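Local coordinates for succinate-semialdehyde dehydrogenase (NAD(P)(+)) (Marinobacter aquaeolei, PDB 3RH9), which probably oxidises succinate semialdehyde to succinate with NAD+ as coenzyme, at residues 410-415 and 435-440; 75-80 and 171-176. All blocks are in the same frame, centred on the assembly; numbering follows the deposited sequence.

Interaction 1 (410-415 and 435-440); sequences NDTEFG and LRFGHV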
# COMPACT_ATOMS: atom_id res chain seq x y z
N ASN A 410 3.94 23.12 0.74
CA ASN A 410 2.98 22.09 0.41
C ASN A 410 2.34 22.35 -0.94
O ASN A 410 1.51 21.56 -1.41
CB ASN A 410 1.90 21.98 1.49
CG ASN A 410 2.41 21.36 2.77
OD1 ASN A 410 1.91 21.66 3.85
ND2 ASN A 410 3.39 20.48 2.65
N ASP A 411 2.72 23.45 -1.57
CA ASP A 411 2.08 23.89 -2.80
C ASP A 411 2.64 23.12 -4.00
O ASP A 411 3.34 23.67 -4.86
CB ASP A 411 2.27 25.40 -2.95
CG ASP A 411 1.73 25.93 -4.25
OD1 ASP A 411 0.66 25.45 -4.69
OD2 ASP A 411 2.39 26.83 -4.82
N THR A 412 2.32 21.83 -4.04
CA THR A 412 2.92 20.89 -4.98
C THR A 412 2.13 19.59 -4.95
O THR A 412 1.47 19.28 -3.97
CB THR A 412 4.43 20.61 -4.66
OG1 THR A 412 4.86 19.39 -5.31
CG2 THR A 412 4.66 20.49 -3.14
N GLU A 413 2.21 18.83 -6.04
CA GLU A 413 1.59 17.51 -6.13
C GLU A 413 2.18 16.52 -5.15
O GLU A 413 1.51 15.55 -4.75
CB GLU A 413 1.84 16.93 -7.53
CG GLU A 413 0.66 17.03 -8.43
CD GLU A 413 1.01 16.57 -9.82
OE1 GLU A 413 0.08 16.21 -10.59
OE2 GLU A 413 2.22 16.55 -10.13
N PHE A 414 3.43 16.77 -4.78
CA PHE A 414 4.25 15.76 -4.13
C PHE A 414 4.45 15.96 -2.64
O PHE A 414 3.92 16.90 -2.05
CB PHE A 414 5.60 15.68 -4.83
CG PHE A 414 5.49 15.52 -6.31
CD1 PHE A 414 4.97 14.36 -6.86
CD2 PHE A 414 5.86 16.55 -7.16
CE1 PHE A 414 4.85 14.21 -8.22
CE2 PHE A 414 5.73 16.41 -8.53
CZ PHE A 414 5.22 15.23 -9.06
N GLY A 415 5.22 15.06 -2.05
CA GLY A 415 5.50 15.06 -0.63
C GLY A 415 6.60 14.07 -0.30
O GLY A 415 6.47 13.25 0.62
N LEU A 435 4.17 20.02 7.28
CA LEU A 435 4.74 19.66 5.99
C LEU A 435 4.30 18.28 5.61
O LEU A 435 4.63 17.32 6.29
CB LEU A 435 6.26 19.72 6.05
CG LEU A 435 6.87 21.12 5.89
CD1 LEU A 435 8.37 21.03 5.97
CD2 LEU A 435 6.46 21.75 4.57
N ARG A 436 3.54 18.16 4.52
CA ARG A 436 3.13 16.84 4.04
C ARG A 436 4.25 16.18 3.21
O ARG A 436 4.11 15.97 2.00
CB ARG A 436 1.84 16.96 3.22
CG ARG A 436 0.76 17.83 3.84
CD ARG A 436 -0.32 16.98 4.49
NE ARG A 436 0.18 16.28 5.67
CZ ARG A 436 -0.47 15.32 6.32
NH1 ARG A 436 -1.66 14.92 5.90
NH2 ARG A 436 0.08 14.76 7.38
N PHE A 437 5.36 15.88 3.86
CA PHE A 437 6.47 15.21 3.20
C PHE A 437 6.92 14.00 4.02
O PHE A 437 6.87 14.00 5.24
CB PHE A 437 7.63 16.17 2.97
CG PHE A 437 7.33 17.20 1.93
CD1 PHE A 437 6.58 18.32 2.25
CD2 PHE A 437 7.77 17.04 0.63
CE1 PHE A 437 6.29 19.24 1.29
CE2 PHE A 437 7.47 17.96 -0.33
CZ PHE A 437 6.74 19.06 -0.01
N GLY A 438 7.34 12.95 3.32
CA GLY A 438 7.74 11.73 3.99
C GLY A 438 9.02 11.93 4.75
O GLY A 438 9.30 11.18 5.67
N HIS A 439 9.79 12.93 4.38
CA HIS A 439 11.10 13.14 4.97
C HIS A 439 11.32 14.64 5.20
O HIS A 439 11.23 15.44 4.27
CB HIS A 439 12.21 12.54 4.09
CG HIS A 439 13.60 12.67 4.65
ND1 HIS A 439 14.38 13.80 4.46
CD2 HIS A 439 14.37 11.80 5.34
CE1 HIS A 439 15.55 13.62 5.03
NE2 HIS A 439 15.57 12.42 5.58
N VAL A 440 11.57 15.01 6.45
CA VAL A 440 11.86 16.40 6.82
C VAL A 440 13.17 16.50 7.60
O VAL A 440 13.29 16.01 8.72
CB VAL A 440 10.75 17.04 7.70
CG1 VAL A 440 11.06 18.51 7.95
CG2 VAL A 440 9.38 16.86 7.08
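The ring of Phe437 meets the backbone of Gly415 obliquely, and this is the close-packed part of the contact. Phe437 CD2 lies 3.3 Å from Gly415 CA. The ring is aimed there by its first torsion, with CG anti to the carbonyl carbon (chi1 -70°). Gly415 has no side chain, and a beta carbon there would run into Arg436 O. One hydrogen bond joins the segments, from Gly438 N to Gly415 O at 2.9 Å. Gly415 O also has Phe437 CA 3.2 Å away, a CA-H...O contact. The far end of the ring meets Thr412, whose CG2 is 4.0 Å from Phe437 CZ. Thr412 OG1 accepts from Phe414 N at 3.0 Å, an ST turn that ties Thr412 OG1 to the backbone. The amide of Asn410 slides past the ring, nearly parallel to it, with the planes 18° apart. With an alanine in place of Phe437, a gap would probably open beside Gly415 and the methyl of Thr412.

The outer side is looser. Glu413 is exposed and bridges to Arg240 instead. The Arg436 chain bends away at chi2 and chi3, and its NH2 bonds to Pro147 O of the second subunit. Arg436 is also the centre of an inverse gamma turn, closed by a weak bond from Phe437 N to Leu435 O. Gly438 and Val440 also form backbone hydrogen bonds with the second subunit.

Segment 410-415 leads from helix 402-409 to strand 417-421. Segment 435-440 leads from helix 425-434 into strand 439-442. The two strands are parallel neighbours, and a beta-alpha-beta crossover runs from strand 417-421 through helix 425-434 to strand 439-442.

Interaction 2 (75-80 and 171-176); sequences KWLEDI and ALAAGC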
# COMPACT_ATOMS: atom_id res chain seq x y z
N LYS A 75 22.62 -14.81 6.05
CA LYS A 75 23.95 -14.99 5.49
C LYS A 75 24.08 -14.35 4.10
O LYS A 75 25.12 -13.75 3.79
CB LYS A 75 24.32 -16.48 5.44
CG LYS A 75 25.77 -16.77 5.10
CD LYS A 75 26.71 -15.98 6.02
CE LYS A 75 28.08 -16.67 6.21
NZ LYS A 75 28.77 -16.93 4.91
N TRP A 76 23.04 -14.48 3.28
CA TRP A 76 23.01 -13.82 1.96
C TRP A 76 23.23 -12.31 2.09
O TRP A 76 24.09 -11.73 1.44
CB TRP A 76 21.66 -14.00 1.28
CG TRP A 76 21.20 -15.38 1.07
CD1 TRP A 76 21.97 -16.49 1.04
CD2 TRP A 76 19.86 -15.81 0.80
NE1 TRP A 76 21.19 -17.59 0.79
CE2 TRP A 76 19.89 -17.20 0.63
CE3 TRP A 76 18.63 -15.14 0.68
CZ2 TRP A 76 18.74 -17.95 0.36
CZ3 TRP A 76 17.48 -15.89 0.41
CH2 TRP A 76 17.55 -17.27 0.25
N LEU A 77 22.39 -11.68 2.91
CA LEU A 77 22.46 -10.25 3.14
C LEU A 77 23.86 -9.89 3.58
O LEU A 77 24.49 -8.98 3.03
CB LEU A 77 21.44 -9.82 4.20
CG LEU A 77 19.97 -10.14 3.87
CD1 LEU A 77 19.04 -9.97 5.06
CD2 LEU A 77 19.52 -9.29 2.71
N GLU A 78 24.37 -10.63 4.56
CA GLU A 78 25.69 -10.36 5.12
C GLU A 78 26.78 -10.47 4.06
O GLU A 78 27.65 -9.59 3.96
CB GLU A 78 25.98 -11.28 6.30
CG GLU A 78 25.48 -10.76 7.63
CD GLU A 78 25.35 -11.86 8.68
OE1 GLU A 78 25.74 -13.03 8.41
OE2 GLU A 78 24.85 -11.55 9.79
N ASP A 79 26.73 -11.54 3.28
CA ASP A 79 27.65 -11.73 2.17
C ASP A 79 27.54 -10.60 1.14
O ASP A 79 28.55 -10.04 0.72
CB ASP A 79 27.42 -13.09 1.48
CG ASP A 79 27.89 -14.28 2.32
OD1 ASP A 79 28.48 -14.06 3.41
OD2 ASP A 79 27.67 -15.44 1.87
N ILE A 80 26.32 -10.26 0.72
CA ILE A 80 26.14 -9.16 -0.22
C ILE A 80 26.68 -7.85 0.34
O ILE A 80 27.38 -7.12 -0.35
CB ILE A 80 24.67 -8.99 -0.64
CG1 ILE A 80 24.21 -10.19 -1.47
CG2 ILE A 80 24.50 -7.73 -1.43
CD1 ILE A 80 22.70 -10.30 -1.62
N ALA A 171 13.61 -7.39 0.06
CA ALA A 171 13.05 -8.55 -0.62
C ALA A 171 13.73 -9.89 -0.26
O ALA A 171 13.05 -10.92 -0.16
CB ALA A 171 13.08 -8.31 -2.13
N LEU A 172 15.05 -9.89 -0.05
CA LEU A 172 15.72 -11.11 0.41
C LEU A 172 15.33 -11.41 1.85
O LEU A 172 14.96 -12.53 2.18
CB LEU A 172 17.25 -11.02 0.27
CG LEU A 172 17.83 -10.93 -1.15
CD1 LEU A 172 19.23 -10.39 -1.11
CD2 LEU A 172 17.77 -12.24 -1.90
N ALA A 173 15.40 -10.41 2.72
CA ALA A 173 14.99 -10.63 4.10
C ALA A 173 13.63 -11.31 4.16
O ALA A 173 13.34 -12.06 5.09
CB ALA A 173 14.98 -9.31 4.89
N ALA A 174 12.80 -11.05 3.14
CA ALA A 174 11.43 -11.57 3.06
C ALA A 174 11.34 -12.97 2.43
O ALA A 174 10.33 -13.67 2.56
CB ALA A 174 10.56 -10.60 2.29
N GLY A 175 12.40 -13.37 1.74
CA GLY A 175 12.41 -14.63 1.02
C GLY A 175 11.78 -14.48 -0.35
O GLY A 175 11.29 -15.45 -0.92
N CYS A 176 11.78 -13.26 -0.89
CA CYS A 176 11.17 -12.99 -2.19
C CYS A 176 12.16 -13.07 -3.32
O CYS A 176 13.05 -12.24 -3.41
CB CYS A 176 10.50 -11.60 -2.21
SG CYS A 176 8.89 -11.61 -1.42
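The indole of Trp76 meets Leu172 obliquely, through its six-membered ring. The nearest atoms are Trp76 CE3 and Leu172 CD2, 4.0 Å apart. The indole also packs edge-to-face with the ring of Trp68, and Pro203 and Met206 touch it too. No polar group bridges the two segments, and all five touching residues are buried.

Leu172 sits at the centre. It points toward helix 70-86 and spreads its two methyl branches. Leu172 CD2 goes to Trp76, while Leu172 CD1 meets Ile80 CD1 tip to tip at 3.5 Å. Leu77 comes alongside, sliding past Leu172 in the opposite direction, with its CD2 3.8 Å from Leu172 CB. On the other branch, Leu77 CD1 reaches Ala173 CB at 4.1 Å. Leu77 CG stands anti to its carbonyl carbon (chi1 -59°), and this carries both methyls toward the other helix.

Helix 162-174 is the connection of a beta-alpha-beta crossover between strands 151-154 and 178-181, which lie side by side and parallel. This belongs to the Rossmann-like coenzyme-binding domain of aldehyde dehydrogenases. Helix 70-86 packs over the last turn of that connecting helix.

The turn ends in a Schellman motif. Gly175 takes a positive phi of 84°, where a side chain would jam against the preceding carbonyl oxygen. Cys176 N bonds to Ala171 O and Gly175 N to Leu172 O, both 1.5 turns or less back. Arg73 binds Ala173 O from the helix 70-86 side. Phe117 of helix 103-123 touches Leu77, Ile80 and Leu172, and Phe193 and Met197 of helix 188-197 pack on Ile80.

Overall arrangement
From the N terminus, interaction 2 comes first. Helix 70-86 meets the end of helix 162-174, which closes a span of 90 residues. That span includes helices 88-99 and 103-123 and strand 151-154. Interaction 1 opens much later and closes only 19 residues, which include strand 417-421 and helix 425-434. The two follow in series; they neither nest nor cross. Interaction 2 fastens an N-terminal helix to the six-stranded sheet region of the coenzyme-binding domain. Interaction 1 joins the approaches to two parallel strands of the seven-stranded sheet, at the side facing the second subunit. Their centres are 32 Å apart, and their nearest atoms about 20 Å.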